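Local coordinates for protein PatF (PDB 4BG2) that is a prenyltransferase-like protein of patellamide biosynthesis, probably related to enzymes that attach isoprene units to cyanobactin peptides, at residues T74-E78 with A109-S113; G191-P195 with H207-Y211; Q23-D27 with K265-F269; S47-S53 with Y299-E305; T31-F37 with I121-L125. All coordinates share one frame; numbering follows the deposited sequence.

In the fold
The chain forms a ten-stranded antiparallel barrel ringed by helices, as in ABBA prenyltransferases. Contact 4 lies nearest the centre: it joins the first and last strands, is largely buried, and depends on backbone bonds, carboxylates and a water. Contacts 2 and 5 are also buried, yet each packs a helix on a barrel strand through apolar groups, without hydrogen bonds between the segments. Contact 3 is partly buried and aromatic, joining the end of one helix to the side of another; it touches contact 4 through Phe269 and Tyr300, and contact 5 through Gln23 and Leu34. Contact 1, at the surface about 35 Å from contact 3 between centres, ties a loop to a helix-end turn by an indole hydrogen bond.

Contact 1 (T74-E78 with A109-S113); sequences TTWPE and AHVNS
The indole ring of Trp76 meets the 109-113 segment along its edge: His110 O and Ser113 O both lie near the ring plane, while on one face rests CB of its own neighbour Pro77. Trp76 NE1 donates to His110 O at 3.1 Å with a bent N-H...O angle of 143°, the oxygen staying close to the plane of the indole. The same carbonyl closes a type I turn by accepting from Ser113 N, and the two donors reach it from opposite faces of the carbonyl plane. With CG anti to the backbone N (chi1 -177°), the indole extends across to the turn and its CD1 comes 3.6 Å from Ser113 O. A phenylalanine here would have no N-H to give, which would probably leave His110 O with the turn amide alone among its present donors and the loop and helix-end turn without their hydrogen bond. Pro77, preceded by a cis peptide, adds an apolar touch, its CB 3.8 Å from Val111 CG2. The contact joins the loop before helix 79-91 to the end of helix 101-110; Trp76 also packs on Ile116 and Asn119 of strand 116-124, and His110 is bonded to Thr152 of helix 147-157.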
# COMPACT_ATOMS: atom_id res chain seq x y z
N THR A 74 16.47 -2.09 -7.59
CA THR A 74 16.53 -0.85 -6.85
C THR A 74 16.41 0.37 -7.75
O THR A 74 17.25 0.57 -8.61
CB THR A 74 17.84 -0.77 -6.05
OG1 THR A 74 17.78 -1.73 -5.00
CG2 THR A 74 18.05 0.63 -5.44
N THR A 75 15.39 1.19 -7.53
CA THR A 75 15.27 2.48 -8.25
C THR A 75 15.36 3.71 -7.34
O THR A 75 15.25 4.84 -7.82
CB THR A 75 13.99 2.55 -9.12
OG1 THR A 75 12.87 2.14 -8.37
CG2 THR A 75 14.11 1.64 -10.33
N TRP A 76 15.55 3.51 -6.04
CA TRP A 76 15.83 4.61 -5.14
C TRP A 76 17.23 5.15 -5.40
O TRP A 76 18.15 4.37 -5.53
CB TRP A 76 15.76 4.14 -3.70
CG TRP A 76 15.96 5.22 -2.67
CD1 TRP A 76 17.13 5.57 -2.08
CD2 TRP A 76 14.95 6.04 -2.09
NE1 TRP A 76 16.92 6.56 -1.16
CE2 TRP A 76 15.59 6.88 -1.14
CE3 TRP A 76 13.57 6.17 -2.27
CZ2 TRP A 76 14.91 7.82 -0.38
CZ3 TRP A 76 12.87 7.10 -1.52
CH2 TRP A 76 13.54 7.92 -0.57
N PRO A 77 17.40 6.49 -5.44
CA PRO A 77 16.46 7.55 -5.16
C PRO A 77 15.77 8.14 -6.38
O PRO A 77 14.95 9.05 -6.21
CB PRO A 77 17.36 8.62 -4.52
CG PRO A 77 18.66 8.49 -5.27
CD PRO A 77 18.77 7.03 -5.66
N GLU A 78 16.07 7.67 -7.58
CA GLU A 78 15.40 8.20 -8.77
C GLU A 78 13.89 7.98 -8.76
O GLU A 78 13.15 8.76 -9.37
CB GLU A 78 16.03 7.71 -10.09
CG GLU A 78 16.08 6.21 -10.36
CD GLU A 78 17.32 5.52 -9.82
OE1 GLU A 78 18.16 6.16 -9.13
OE2 GLU A 78 17.43 4.31 -10.12
N ALA A 109 16.26 13.30 4.21
CA ALA A 109 17.12 12.58 5.14
C ALA A 109 17.78 11.35 4.54
O ALA A 109 18.94 11.10 4.80
CB ALA A 109 16.34 12.20 6.39
N HIS A 110 17.08 10.62 3.69
CA HIS A 110 17.57 9.31 3.29
C HIS A 110 17.81 9.15 1.81
O HIS A 110 17.96 8.02 1.33
CB HIS A 110 16.66 8.24 3.89
CG HIS A 110 16.66 8.27 5.38
ND1 HIS A 110 17.79 7.99 6.11
CD2 HIS A 110 15.71 8.60 6.29
CE1 HIS A 110 17.54 8.14 7.40
NE2 HIS A 110 16.28 8.49 7.54
N VAL A 111 17.93 10.26 1.10
CA VAL A 111 18.22 10.25 -0.33
C VAL A 111 19.45 9.43 -0.70
O VAL A 111 19.42 8.71 -1.67
CB VAL A 111 18.37 11.69 -0.92
CG1 VAL A 111 19.56 12.43 -0.33
CG2 VAL A 111 18.47 11.62 -2.44
N ASN A 112 20.53 9.54 0.07
CA ASN A 112 21.74 8.75 -0.19
C ASN A 112 21.75 7.40 0.49
O ASN A 112 22.78 6.74 0.50
CB ASN A 112 22.97 9.52 0.25
CG ASN A 112 23.14 10.83 -0.50
OD1 ASN A 112 23.08 10.86 -1.73
ND2 ASN A 112 23.34 11.91 0.25
N SER A 113 20.64 6.97 1.09
CA SER A 113 20.60 5.64 1.71
C SER A 113 20.74 4.57 0.64
O SER A 113 20.19 4.71 -0.43
CB SER A 113 19.31 5.39 2.47
OG SER A 113 19.33 4.08 3.01

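Contact 2 (G191-P195 with H207-Y211); sequences GPCAP and HLEQY
Strand 191-194 and helix 207-211 run at right angles, their axes 89° apart and 7.8 Å at closest approach, with the CA atoms of Ala194 and Leu208 coming nearest. Leu208 carries most of the meeting through one methyl. With CG anti to the backbone N (chi1 177°) the branch extends from the helix to the strand, and CD2 comes to rest against the backbone itself, 3.4 Å from Pro192 O and 3.7 Å from Cys193 C. The same methyl is flanked by Pro192 CB and by Ala194 CB, the latter 4.2 Å away, so that two side chains of one strand face border it. In the antiparallel barrel of the ABBA type, this is helix 206-215 of the surrounding layer lying across strand 186-194, and Phe230 of the adjoining strand 229-233 also touches Leu208. Glu209 follows one residue on and uses its aliphatic part: CG packs on Ala194 CB at 3.9 Å. Beyond CG its chain is extended and crosses the Pro195 ring at about a right angle, bringing OE2 within 3.9 Å of Pro195 CD. No hydrogen bond links the two segments; a polar tie comes instead from Asp172, whose OD2 accepts from Leu208 N in the first turn of the helix while its backbone is bonded to that of Cys193.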
# COMPACT_ATOMS: atom_id res chain seq x y z
N GLY A 191 5.41 0.14 9.09
CA GLY A 191 4.93 -1.15 8.59
C GLY A 191 5.89 -2.28 8.87
O GLY A 191 6.58 -2.72 7.96
N PRO A 192 5.96 -2.73 10.12
CA PRO A 192 6.68 -3.95 10.38
C PRO A 192 6.04 -5.14 9.67
O PRO A 192 4.81 -5.22 9.57
CB PRO A 192 6.60 -4.10 11.90
CG PRO A 192 5.38 -3.37 12.27
CD PRO A 192 5.39 -2.18 11.35
N CYS A 193 6.88 -6.04 9.16
CA CYS A 193 6.43 -7.23 8.46
C CYS A 193 7.13 -8.48 8.98
O CYS A 193 8.24 -8.40 9.51
CB CYS A 193 6.73 -7.10 6.98
SG CYS A 193 5.80 -5.79 6.19
N ALA A 194 6.47 -9.64 8.80
CA ALA A 194 7.07 -10.95 9.12
C ALA A 194 6.76 -11.96 8.01
O ALA A 194 5.66 -11.95 7.48
CB ALA A 194 6.54 -11.46 10.45
N PRO A 195 7.71 -12.86 7.69
CA PRO A 195 7.52 -13.83 6.59
C PRO A 195 6.42 -14.87 6.86
O PRO A 195 6.24 -15.26 8.02
CB PRO A 195 8.88 -14.51 6.50
CG PRO A 195 9.40 -14.49 7.91
CD PRO A 195 8.93 -13.16 8.48
N HIS A 207 10.44 -10.09 15.89
CA HIS A 207 9.85 -9.20 16.90
C HIS A 207 8.35 -9.04 16.69
O HIS A 207 7.59 -9.05 17.66
CB HIS A 207 10.53 -7.83 16.93
CG HIS A 207 11.98 -7.88 17.26
ND1 HIS A 207 12.46 -8.19 18.51
CD2 HIS A 207 13.07 -7.61 16.50
CE1 HIS A 207 13.78 -8.15 18.50
NE2 HIS A 207 14.17 -7.76 17.30
N LEU A 208 7.93 -8.91 15.44
CA LEU A 208 6.52 -8.81 15.11
C LEU A 208 5.77 -10.12 15.42
O LEU A 208 4.66 -10.09 15.93
CB LEU A 208 6.29 -8.41 13.64
CG LEU A 208 4.82 -8.34 13.17
CD1 LEU A 208 3.98 -7.42 14.03
CD2 LEU A 208 4.71 -7.91 11.71
N GLU A 209 6.37 -11.25 15.08
CA GLU A 209 5.81 -12.57 15.39
C GLU A 209 5.56 -12.70 16.89
O GLU A 209 4.46 -13.08 17.31
CB GLU A 209 6.74 -13.71 14.96
CG GLU A 209 6.74 -13.99 13.47
CD GLU A 209 7.83 -14.96 13.04
OE1 GLU A 209 8.31 -15.77 13.89
OE2 GLU A 209 8.21 -14.92 11.84
N GLN A 210 6.59 -12.36 17.67
CA GLN A 210 6.50 -12.45 19.13
C GLN A 210 5.43 -11.53 19.68
O GLN A 210 4.68 -11.92 20.56
CB GLN A 210 7.83 -12.15 19.84
CG GLN A 210 8.66 -13.37 20.13
CD GLN A 210 7.89 -14.52 20.79
OE1 GLN A 210 7.31 -14.37 21.88
NE2 GLN A 210 7.88 -15.68 20.12
N TYR A 211 5.40 -10.30 19.16
CA TYR A 211 4.44 -9.30 19.60
C TYR A 211 3.03 -9.79 19.31
O TYR A 211 2.13 -9.69 20.14
CB TYR A 211 4.70 -7.96 18.89
CG TYR A 211 3.68 -6.91 19.23
CD1 TYR A 211 3.85 -6.08 20.32
CD2 TYR A 211 2.52 -6.79 18.48
CE1 TYR A 211 2.89 -5.13 20.65
CE2 TYR A 211 1.56 -5.84 18.81
CZ TYR A 211 1.75 -5.02 19.90
OH TYR A 211 0.82 -4.07 20.22

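Contact 3 (Q23-D27 with K265-F269); sequences QEAFD and KIYNF
Phe26 and Phe269 meet in a T-shaped (edge-to-face) pair where helix 3-25 comes to its end beside helix 261-272, two helices of the layer around the barrel of this ABBA-type fold. The ring centroids are 5.0 Å apart and the planes stand at 73°. Phe26 supplies the edge: CE2 lies over the face of Phe269, towards its rim, and CZ is 3.6 Å from Phe269 CD2. Phe269 reaches out from its helix with CG anti to the backbone N (chi1 167°) to meet Phe26, the first residue beyond helix 3-25.

Apolar contacts fill in around this pair. Ala25 CB touches Phe269 CE1 at 3.4 Å and also lies over one face of the Phe26 ring, so this one methyl touches both rings, in the angle they make. On another flank Ile266, whose side chain crosses Phe26 at about a right angle, sets CG1 3.9 Å from Phe26 CE1. Cys54 of barrel strand 48-57 touches both Phe26 and Ile266, and Leu61 of strand 60-70 adds to the packing of Phe26.

The charged component is loose. Lys265 runs fully extended past the end of helix 3-25, and its NZ stays 5.2 Å from Asp27 OD1, too far for a salt bridge, although the opposite charges may still attract weakly. Its methylene CE packs obliquely on the Phe26 ring, 4.2 Å from Phe26 CD1, and lies 3.8 Å from Ala25 O.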
# COMPACT_ATOMS: atom_id res chain seq x y z
N GLN A 23 -11.19 0.21 -12.72
CA GLN A 23 -12.23 1.24 -12.76
C GLN A 23 -13.54 0.68 -13.32
O GLN A 23 -14.61 0.97 -12.78
CB GLN A 23 -11.80 2.42 -13.65
CG GLN A 23 -10.69 3.26 -13.06
CD GLN A 23 -10.06 4.20 -14.08
OE1 GLN A 23 -10.72 4.66 -15.03
NE2 GLN A 23 -8.76 4.49 -13.90
N GLU A 24 -13.45 -0.09 -14.40
CA GLU A 24 -14.66 -0.65 -15.02
C GLU A 24 -15.36 -1.58 -14.04
O GLU A 24 -16.55 -1.45 -13.80
CB GLU A 24 -14.32 -1.44 -16.29
CG GLU A 24 -13.68 -0.64 -17.41
CD GLU A 24 -13.41 -1.47 -18.66
OE1 GLU A 24 -13.15 -2.70 -18.54
OE2 GLU A 24 -13.48 -0.89 -19.77
N ALA A 25 -14.62 -2.52 -13.48
CA ALA A 25 -15.18 -3.53 -12.58
C ALA A 25 -15.87 -2.97 -11.33
O ALA A 25 -16.88 -3.51 -10.88
CB ALA A 25 -14.10 -4.51 -12.18
N PHE A 26 -15.36 -1.88 -10.79
CA PHE A 26 -15.87 -1.35 -9.52
C PHE A 26 -16.53 0.01 -9.63
O PHE A 26 -16.65 0.71 -8.64
CB PHE A 26 -14.74 -1.36 -8.49
CG PHE A 26 -14.21 -2.72 -8.28
CD1 PHE A 26 -15.04 -3.67 -7.69
CD2 PHE A 26 -12.99 -3.09 -8.76
CE1 PHE A 26 -14.61 -4.97 -7.54
CE2 PHE A 26 -12.53 -4.39 -8.60
CZ PHE A 26 -13.36 -5.33 -8.00
N ASP A 27 -16.94 0.37 -10.84
CA ASP A 27 -17.67 1.61 -11.10
C ASP A 27 -16.97 2.85 -10.54
O ASP A 27 -17.60 3.68 -9.91
CB ASP A 27 -19.10 1.52 -10.55
CG ASP A 27 -19.91 0.40 -11.20
OD1 ASP A 27 -19.30 -0.56 -11.72
OD2 ASP A 27 -21.17 0.45 -11.17
N LYS A 265 -17.84 -10.11 -4.08
CA LYS A 265 -17.73 -9.55 -5.43
C LYS A 265 -16.28 -9.28 -5.81
O LYS A 265 -15.85 -9.63 -6.92
CB LYS A 265 -18.54 -8.28 -5.55
CG LYS A 265 -18.21 -7.47 -6.81
CD LYS A 265 -19.18 -6.32 -6.99
CE LYS A 265 -18.80 -5.48 -8.19
NZ LYS A 265 -20.00 -4.70 -8.62
N ILE A 266 -15.52 -8.67 -4.90
CA ILE A 266 -14.11 -8.42 -5.17
C ILE A 266 -13.38 -9.75 -5.35
O ILE A 266 -12.53 -9.88 -6.24
CB ILE A 266 -13.42 -7.61 -4.05
CG1 ILE A 266 -14.05 -6.24 -3.90
CG2 ILE A 266 -11.93 -7.46 -4.32
CD1 ILE A 266 -13.90 -5.64 -2.51
N TYR A 267 -13.71 -10.72 -4.51
CA TYR A 267 -13.06 -12.02 -4.57
C TYR A 267 -13.28 -12.71 -5.90
O TYR A 267 -12.35 -13.22 -6.51
CB TYR A 267 -13.55 -12.92 -3.44
CG TYR A 267 -13.00 -14.30 -3.55
CD1 TYR A 267 -11.65 -14.55 -3.31
CD2 TYR A 267 -13.81 -15.36 -3.93
CE1 TYR A 267 -11.13 -15.83 -3.42
CE2 TYR A 267 -13.30 -16.64 -4.05
CZ TYR A 267 -11.96 -16.86 -3.80
OH TYR A 267 -11.44 -18.12 -3.90
N ASN A 268 -14.54 -12.72 -6.34
CA ASN A 268 -14.93 -13.31 -7.62
C ASN A 268 -14.26 -12.63 -8.79
O ASN A 268 -13.77 -13.28 -9.71
CB ASN A 268 -16.44 -13.18 -7.80
CG ASN A 268 -17.21 -14.11 -6.89
OD1 ASN A 268 -16.69 -15.11 -6.39
ND2 ASN A 268 -18.46 -13.78 -6.66
N PHE A 269 -14.23 -11.30 -8.74
CA PHE A 269 -13.55 -10.56 -9.78
C PHE A 269 -12.09 -10.99 -9.87
O PHE A 269 -11.58 -11.24 -10.95
CB PHE A 269 -13.66 -9.06 -9.52
CG PHE A 269 -12.73 -8.26 -10.38
CD1 PHE A 269 -13.05 -7.98 -11.70
CD2 PHE A 269 -11.52 -7.82 -9.88
CE1 PHE A 269 -12.19 -7.25 -12.50
CE2 PHE A 269 -10.65 -7.09 -10.67
CZ PHE A 269 -10.99 -6.80 -11.98

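Contact 4 (S47-S53 with Y299-E305); sequences SCSVESS and YYDQWDE
Tyr299 meets Ser53 as a non-hydrogen-bonded pair, the serine CB lying over the phenol face 3.7 Å from its centroid in a CH-pi contact; Glu51 packs obliquely beside the ring, its OE2 bonded to Tyr246. Tyr300 exchanges both backbone hydrogen bonds with Ser52, and its ring takes Ser52 CB over one face while its OH is bonded to His22. Asp301 has each oxygen occupied. OD1 offers its syn lone pair to Ser49 OG at 3.1 Å, and OD2 receives Trp303 NE1 at 3.0 Å from above the carboxylate plane. With an alanine at this position both Ser49 OG and Trp303 NE1 would probably lose their acceptor, and the indole would be freer to turn. This antiparallel ladder joins the last strand, 295-303, to the first, 48-57, and thereby closes the barrel of the ABBA-type fold. Gln302 pairs with Val50 through two backbone bonds, Val50 N to Gln302 O at 2.8 Å being nearly straight (168°). A water held by Gln302 OE1 at 2.7 Å also donates to Val50 O and accepts from Ser52 OG. Trp303 rests its indole obliquely on Ser49 CB. Asp304, just beyond the strand, grips the start of the other one: with CG between N and the carbonyl carbon (chi1 68°), OD1 accepts from Ser47 OG and OD2 from Cys48 N, each at 2.8 Å, as Asp304 N returns a bond to Cys48 O. Arg15 adds a salt bridge to OD2, and Glu305, poorly ordered, pairs with Arg11.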
# COMPACT_ATOMS: atom_id res chain seq x y z
N SER A 47 9.79 -2.49 -15.71
CA SER A 47 8.59 -3.27 -15.45
C SER A 47 8.02 -2.83 -14.11
O SER A 47 8.76 -2.71 -13.13
CB SER A 47 8.95 -4.75 -15.42
OG SER A 47 7.80 -5.55 -15.22
N CYS A 48 6.71 -2.62 -14.07
CA CYS A 48 6.00 -2.20 -12.88
C CYS A 48 4.99 -3.23 -12.40
O CYS A 48 4.48 -4.03 -13.17
CB CYS A 48 5.25 -0.90 -13.16
SG CYS A 48 6.33 0.55 -13.29
N SER A 49 4.71 -3.17 -11.11
CA SER A 49 3.55 -3.84 -10.55
C SER A 49 2.49 -2.80 -10.22
O SER A 49 2.81 -1.68 -9.79
CB SER A 49 3.94 -4.67 -9.32
OG SER A 49 3.74 -3.93 -8.14
N VAL A 50 1.24 -3.13 -10.48
CA VAL A 50 0.13 -2.26 -10.15
C VAL A 50 -0.68 -2.95 -9.08
O VAL A 50 -1.17 -4.07 -9.31
CB VAL A 50 -0.78 -1.97 -11.35
CG1 VAL A 50 -1.95 -1.09 -10.94
CG2 VAL A 50 0.01 -1.34 -12.49
N GLU A 51 -0.78 -2.32 -7.91
CA GLU A 51 -1.54 -2.89 -6.80
C GLU A 51 -2.80 -2.09 -6.64
O GLU A 51 -2.76 -0.96 -6.13
CB GLU A 51 -0.75 -2.87 -5.48
CG GLU A 51 -1.41 -3.72 -4.38
CD GLU A 51 -0.53 -3.92 -3.14
OE1 GLU A 51 0.28 -3.04 -2.83
OE2 GLU A 51 -0.66 -4.97 -2.43
N SER A 52 -3.90 -2.63 -7.13
CA SER A 52 -5.20 -1.99 -7.02
C SER A 52 -5.90 -2.48 -5.74
O SER A 52 -5.64 -3.58 -5.27
CB SER A 52 -6.07 -2.32 -8.24
OG SER A 52 -5.41 -2.05 -9.47
N SER A 53 -6.83 -1.70 -5.22
CA SER A 53 -7.60 -2.16 -4.07
C SER A 53 -8.99 -1.53 -4.00
O SER A 53 -9.31 -0.56 -4.71
CB SER A 53 -6.81 -1.90 -2.80
OG SER A 53 -6.61 -0.51 -2.60
N TYR A 299 -6.66 -5.93 -1.60
CA TYR A 299 -5.60 -5.53 -2.52
C TYR A 299 -5.34 -6.69 -3.46
O TYR A 299 -5.40 -7.83 -3.03
CB TYR A 299 -4.32 -5.23 -1.73
CG TYR A 299 -4.36 -3.97 -0.92
CD1 TYR A 299 -4.88 -3.94 0.36
CD2 TYR A 299 -3.88 -2.77 -1.47
CE1 TYR A 299 -4.91 -2.74 1.10
CE2 TYR A 299 -3.91 -1.59 -0.75
CZ TYR A 299 -4.41 -1.57 0.52
OH TYR A 299 -4.44 -0.36 1.18
N TYR A 300 -5.06 -6.41 -4.72
CA TYR A 300 -4.52 -7.40 -5.63
C TYR A 300 -3.45 -6.74 -6.49
O TYR A 300 -3.55 -5.56 -6.82
CB TYR A 300 -5.63 -8.06 -6.46
CG TYR A 300 -6.35 -7.16 -7.41
CD1 TYR A 300 -7.44 -6.41 -7.00
CD2 TYR A 300 -5.97 -7.07 -8.73
CE1 TYR A 300 -8.12 -5.59 -7.88
CE2 TYR A 300 -6.65 -6.27 -9.63
CZ TYR A 300 -7.71 -5.52 -9.19
OH TYR A 300 -8.36 -4.69 -10.07
N ASP A 301 -2.43 -7.53 -6.86
CA ASP A 301 -1.22 -7.05 -7.49
C ASP A 301 -1.07 -7.71 -8.85
O ASP A 301 -1.18 -8.94 -8.97
CB ASP A 301 -0.02 -7.40 -6.60
CG ASP A 301 1.30 -6.76 -7.05
OD1 ASP A 301 1.30 -5.77 -7.82
OD2 ASP A 301 2.37 -7.25 -6.61
N GLN A 302 -0.85 -6.88 -9.88
CA GLN A 302 -0.67 -7.34 -11.24
C GLN A 302 0.66 -6.83 -11.79
O GLN A 302 1.04 -5.66 -11.56
CB GLN A 302 -1.84 -6.88 -12.10
CG GLN A 302 -3.15 -7.55 -11.72
CD GLN A 302 -4.33 -7.00 -12.50
OE1 GLN A 302 -4.71 -5.86 -12.30
NE2 GLN A 302 -4.93 -7.83 -13.35
N TRP A 303 1.38 -7.70 -12.50
CA TRP A 303 2.69 -7.38 -13.06
C TRP A 303 2.56 -7.14 -14.56
O TRP A 303 1.99 -7.95 -15.29
CB TRP A 303 3.74 -8.46 -12.71
CG TRP A 303 4.15 -8.43 -11.20
CD1 TRP A 303 3.36 -8.04 -10.13
CD2 TRP A 303 5.42 -8.83 -10.62
NE1 TRP A 303 4.07 -8.14 -8.95
CE2 TRP A 303 5.33 -8.63 -9.22
CE3 TRP A 303 6.63 -9.33 -11.15
CZ2 TRP A 303 6.39 -8.91 -8.35
CZ3 TRP A 303 7.68 -9.61 -10.28
CH2 TRP A 303 7.55 -9.40 -8.89
N ASP A 304 3.10 -6.01 -15.03
CA ASP A 304 2.87 -5.56 -16.40
C ASP A 304 3.59 -6.36 -17.48
O ASP A 304 3.44 -6.08 -18.65
CB ASP A 304 3.14 -4.06 -16.55
CG ASP A 304 4.61 -3.70 -16.38
OD1 ASP A 304 5.51 -4.57 -16.42
OD2 ASP A 304 4.87 -2.48 -16.24
N GLU A 305 4.39 -7.34 -17.09
CA GLU A 305 4.94 -8.30 -18.04
C GLU A 305 4.01 -9.50 -18.26
O GLU A 305 4.32 -10.35 -19.08
CB GLU A 305 6.31 -8.78 -17.56
CG GLU A 305 7.27 -7.63 -17.25
CD GLU A 305 8.45 -7.56 -18.18
OE1 GLU A 305 8.19 -7.40 -19.40
OE2 GLU A 305 9.61 -7.62 -17.70
O HOH W 1 -3.84 -4.42 -10.16

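Contact 5 (T31-F37 with I121-L125); sequences TFPLPLF and IGVHL
Thr31 O, bonded to Leu34 N at 2.9 Å, folds the approach to helix 34-42 into a turn that presents Thr31, Phe32, Pro33 and Leu34 to Leu125. The helix itself starts with Pro33 as N-cap, its carbonyl accepting from Phe37 N, also at 2.9 Å. No hydrogen bond spans the two segments; they meet by van der Waals packing, largely of apolar side chains. Leu125 packs against the turn: CD1 lies 3.2 Å from Phe32 O and against Pro33 CD, while CD2 meets Thr31 CB and, at 4.2 Å, Leu34 CD2. A cis peptide precedes Pro33, whose ring also puts CG 3.8 Å from Val123 CG1.

Val123 uses both methyls. CG1 lies between Pro33 and the rim of Phe37, whereas CG2 stands over the Phe37 face, 3.9 Å from the centroid and 22° off the ring normal, a CH-pi contact. Phe37 owes its reach to CG being anti to the backbone N (chi1 -176°), which sends the ring across to the strand backbone. There Phe37 CZ comes 3.6 Å from Ile121 O, which lies at the ring edge in plane, and CE1 passes equally close to Gly122 CA.

The packing seats helix 34-42 on strand 116-124 in the wall of the barrel. Tyr66 of strand 60-70 touches Leu34 and Phe37, and Ile90 of helix 79-91 touches Pro33. On the other face of the strand His124 is bonded to Glu67 and Glu179 of barrel strands 60-70 and 173-181.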
# COMPACT_ATOMS: atom_id res chain seq x y z
N THR A 31 -12.54 10.65 -11.65
CA THR A 31 -12.43 11.91 -10.94
C THR A 31 -10.95 12.23 -10.67
O THR A 31 -10.13 11.34 -10.50
CB THR A 31 -13.18 11.78 -9.59
OG1 THR A 31 -14.52 11.36 -9.86
CG2 THR A 31 -13.19 13.07 -8.81
N PHE A 32 -10.63 13.52 -10.67
CA PHE A 32 -9.35 14.01 -10.19
C PHE A 32 -8.97 13.26 -8.92
O PHE A 32 -9.81 13.14 -8.02
CB PHE A 32 -9.45 15.51 -9.87
CG PHE A 32 -8.15 16.11 -9.48
CD1 PHE A 32 -7.73 16.12 -8.16
CD2 PHE A 32 -7.33 16.65 -10.45
CE1 PHE A 32 -6.49 16.65 -7.82
CE2 PHE A 32 -6.11 17.19 -10.12
CZ PHE A 32 -5.68 17.20 -8.80
N PRO A 33 -7.72 12.78 -8.82
CA PRO A 33 -6.56 12.91 -9.69
C PRO A 33 -6.27 11.69 -10.58
O PRO A 33 -5.13 11.52 -11.05
CB PRO A 33 -5.43 13.08 -8.69
CG PRO A 33 -5.83 12.12 -7.61
CD PRO A 33 -7.33 12.10 -7.57
N LEU A 34 -7.28 10.90 -10.87
CA LEU A 34 -7.07 9.66 -11.61
C LEU A 34 -6.52 9.82 -13.03
O LEU A 34 -5.55 9.15 -13.38
CB LEU A 34 -8.34 8.82 -11.60
CG LEU A 34 -8.27 7.35 -11.99
CD1 LEU A 34 -6.95 6.69 -11.63
CD2 LEU A 34 -9.44 6.63 -11.31
N PRO A 35 -7.09 10.72 -13.84
CA PRO A 35 -6.42 10.97 -15.14
C PRO A 35 -4.95 11.35 -15.04
O PRO A 35 -4.13 10.82 -15.79
CB PRO A 35 -7.24 12.12 -15.75
CG PRO A 35 -8.59 11.97 -15.15
CD PRO A 35 -8.37 11.45 -13.74
N LEU A 36 -4.61 12.27 -14.13
CA LEU A 36 -3.21 12.65 -13.89
C LEU A 36 -2.37 11.43 -13.46
O LEU A 36 -1.22 11.29 -13.88
CB LEU A 36 -3.10 13.70 -12.78
CG LEU A 36 -3.30 15.18 -13.13
CD1 LEU A 36 -3.37 15.99 -11.84
CD2 LEU A 36 -2.16 15.66 -14.01
N PHE A 37 -2.92 10.58 -12.60
CA PHE A 37 -2.19 9.43 -12.14
C PHE A 37 -1.84 8.47 -13.28
O PHE A 37 -0.72 7.93 -13.36
CB PHE A 37 -2.99 8.69 -11.09
CG PHE A 37 -2.26 7.55 -10.51
CD1 PHE A 37 -1.12 7.76 -9.73
CD2 PHE A 37 -2.67 6.25 -10.77
CE1 PHE A 37 -0.44 6.69 -9.18
CE2 PHE A 37 -1.98 5.19 -10.22
CZ PHE A 37 -0.87 5.41 -9.44
N ILE A 121 4.29 5.15 -6.27
CA ILE A 121 3.38 6.26 -6.30
C ILE A 121 1.98 5.70 -6.35
O ILE A 121 1.71 4.69 -6.98
CB ILE A 121 3.61 7.25 -7.47
CG1 ILE A 121 3.66 6.54 -8.81
CG2 ILE A 121 4.91 8.03 -7.27
CD1 ILE A 121 3.47 7.47 -9.98
N GLY A 122 1.07 6.42 -5.74
CA GLY A 122 -0.27 5.98 -5.66
C GLY A 122 -1.22 7.08 -5.34
O GLY A 122 -0.82 8.15 -4.86
N VAL A 123 -2.49 6.81 -5.64
CA VAL A 123 -3.59 7.67 -5.32
C VAL A 123 -4.73 6.84 -4.74
O VAL A 123 -5.00 5.73 -5.23
CB VAL A 123 -4.13 8.46 -6.54
CG1 VAL A 123 -3.14 9.49 -6.99
CG2 VAL A 123 -4.53 7.55 -7.69
N HIS A 124 -5.41 7.40 -3.76
CA HIS A 124 -6.65 6.86 -3.24
C HIS A 124 -7.74 7.91 -3.38
O HIS A 124 -7.74 8.93 -2.68
CB HIS A 124 -6.51 6.45 -1.76
CG HIS A 124 -5.45 5.41 -1.51
ND1 HIS A 124 -4.99 5.13 -0.25
CD2 HIS A 124 -4.78 4.59 -2.35
CE1 HIS A 124 -4.09 4.16 -0.31
NE2 HIS A 124 -3.92 3.84 -1.58
N LEU A 125 -8.68 7.64 -4.28
CA LEU A 125 -9.88 8.46 -4.46
C LEU A 125 -10.81 8.24 -3.26
O LEU A 125 -11.07 7.12 -2.91
CB LEU A 125 -10.63 8.02 -5.73
CG LEU A 125 -11.35 8.99 -6.65
CD1 LEU A 125 -10.63 10.33 -6.70
CD2 LEU A 125 -11.49 8.40 -8.06